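Local coordinates for protein cyanophage-like gp41-1 intein (Metagenome, PDB 6QAZ) that probably catalyses its own excision and the joining of the flanking segments by protein splicing, as a naturally split intein of the gp41-1 type, at residues A4-T9 against E59-E64. Residues are numbered along the deposited sequence; the frame is centred on the assembly and turned at random. Where two conformers were deposited one is given.
Sequences ALDLKT and EIICSE
Leu5 and Cys62 form a non-hydrogen-bonded antiparallel pair, a single beta bridge flanked by backbone hydrogen bonds from Ser63 N to Ala4 O (3.0 Å) and Asp6 N to Ile61 O (2.9 Å). Beyond Asp6 the 4-9 segment turns away, and a water bridges the two segments, donating to Thr9 OG1 and accepting from Ile61 N. Around the bridge, Cys62 CA also rests against Ala4 O, and a weak, bent hydrogen bond (125°) runs from Ala4 N to Ser63 OG, which is also hydrogen-bonded to Glu65 OE2. Leu5 reaches the other strand through one methyl, CD2, which lies 3.7 Å from Cys62 CB and 3.9 Å from Ile60 CD1. On the Asp6-Ile61 side the two CB atoms meet at 3.8 Å, and Ile61 CG2 touches Asp6 CB at 3.9 Å. Asp6 CG lies anti to its own N (chi1 -171°). Lys8 N donates to Asp6 OD2 (3.0 Å) from above the carboxylate plane, making an Asx turn, while OD1 forms a salt bridge with Arg106. Asp6 O takes both Thr9 N and Thr9 OG1, the latter at 2.7 Å, which ties up the type I turn 6-9. The contact is buried within the all-beta fold expected of a HINT-type intein: strand 59-63 pairs with 45-54, a backbone hydrogen bond joins Leu5 to Ile109 of 93-113, and Phe119 and Ala121 of 118-121 pack against Leu5 and Ile60, respectively.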
# COMPACT_ATOMS: atom_id res chain seq x y z
N ALA A 4 6.38 5.15 0.45
CA ALA A 4 6.25 4.77 -0.96
C ALA A 4 6.12 3.26 -1.09
O ALA A 4 6.39 2.49 -0.14
CB ALA A 4 7.41 5.33 -1.74
N LEU A 5 5.74 2.84 -2.28
CA LEU A 5 5.41 1.46 -2.63
C LEU A 5 6.26 0.99 -3.81
O LEU A 5 6.64 1.75 -4.70
CB LEU A 5 3.94 1.35 -3.01
CG LEU A 5 2.97 1.57 -1.87
CD1 LEU A 5 1.54 1.61 -2.34
CD2 LEU A 5 3.10 0.56 -0.80
N ASP A 6 6.47 -0.33 -3.90
CA ASP A 6 7.18 -0.89 -5.05
C ASP A 6 6.49 -0.52 -6.34
O ASP A 6 5.25 -0.53 -6.43
CB ASP A 6 7.28 -2.40 -4.90
CG ASP A 6 8.17 -3.01 -5.93
OD1 ASP A 6 9.39 -2.81 -5.80
OD2 ASP A 6 7.64 -3.61 -6.90
N LEU A 7 7.27 -0.31 -7.40
CA LEU A 7 6.72 0.06 -8.72
C LEU A 7 5.74 -0.96 -9.27
O LEU A 7 4.85 -0.55 -10.03
CB LEU A 7 7.84 0.19 -9.74
CG LEU A 7 8.39 1.59 -9.97
CD1 LEU A 7 9.15 2.04 -8.77
CD2 LEU A 7 9.28 1.61 -11.21
N LYS A 8 5.89 -2.23 -8.96
CA LYS A 8 5.07 -3.29 -9.56
C LYS A 8 3.85 -3.60 -8.72
O LYS A 8 3.07 -4.49 -9.08
CB LYS A 8 5.91 -4.53 -9.78
CG LYS A 8 7.05 -4.27 -10.77
CD LYS A 8 7.72 -5.40 -11.42
CE LYS A 8 6.84 -6.45 -12.07
NZ LYS A 8 6.34 -6.19 -13.44
N THR A 9 3.64 -2.88 -7.62
CA THR A 9 2.41 -3.04 -6.83
C THR A 9 1.21 -2.83 -7.72
O THR A 9 1.17 -1.82 -8.45
CB THR A 9 2.40 -1.99 -5.71
OG1 THR A 9 3.59 -2.07 -4.92
CG2 THR A 9 1.21 -2.16 -4.81
N GLU A 59 1.42 -10.29 -0.50
CA GLU A 59 2.65 -9.55 -0.20
C GLU A 59 2.55 -8.13 -0.69
O GLU A 59 1.89 -7.86 -1.73
CB GLU A 59 3.87 -10.18 -0.92
CG GLU A 59 4.32 -11.51 -0.49
CD GLU A 59 5.36 -12.08 -1.47
OE1 GLU A 59 6.04 -11.30 -2.24
OE2 GLU A 59 5.57 -13.24 -1.39
N ILE A 60 3.27 -7.25 -0.05
CA ILE A 60 3.44 -5.87 -0.51
C ILE A 60 4.83 -5.41 -0.12
O ILE A 60 5.31 -5.78 0.96
CB ILE A 60 2.32 -4.95 -0.00
CG1 ILE A 60 2.39 -3.59 -0.57
CG2 ILE A 60 2.32 -4.89 1.50
CD1 ILE A 60 1.08 -2.79 -0.38
N ILE A 61 5.43 -4.60 -0.95
CA ILE A 61 6.78 -4.03 -0.69
C ILE A 61 6.62 -2.53 -0.56
O ILE A 61 6.08 -1.86 -1.45
CB ILE A 61 7.76 -4.46 -1.79
CG1 ILE A 61 8.04 -5.96 -1.68
CG2 ILE A 61 9.06 -3.66 -1.68
CD1 ILE A 61 8.87 -6.49 -2.83
N CYS A 62 7.16 -2.00 0.53
CA CYS A 62 6.97 -0.58 0.85
C CYS A 62 8.16 -0.06 1.63
O CYS A 62 9.03 -0.81 2.09
CB CYS A 62 5.68 -0.38 1.64
SG CYS A 62 5.67 -1.19 3.26
N SER A 63 8.18 1.24 1.85
CA SER A 63 9.19 1.88 2.70
C SER A 63 8.79 1.83 4.16
O SER A 63 7.65 1.49 4.53
CB SER A 63 9.44 3.29 2.25
OG SER A 63 8.30 4.08 2.48
N GLU A 64 9.72 2.21 5.03
CA GLU A 64 9.50 2.07 6.47
C GLU A 64 8.41 3.00 6.99
O GLU A 64 7.83 2.70 8.03
CB GLU A 64 10.76 2.25 7.31
CG GLU A 64 11.27 3.67 7.34
CD GLU A 64 12.44 3.88 8.26
OE1 GLU A 64 12.53 3.12 9.25
OE2 GLU A 64 13.24 4.79 7.99
O HOH W 1 4.34 -4.46 -3.62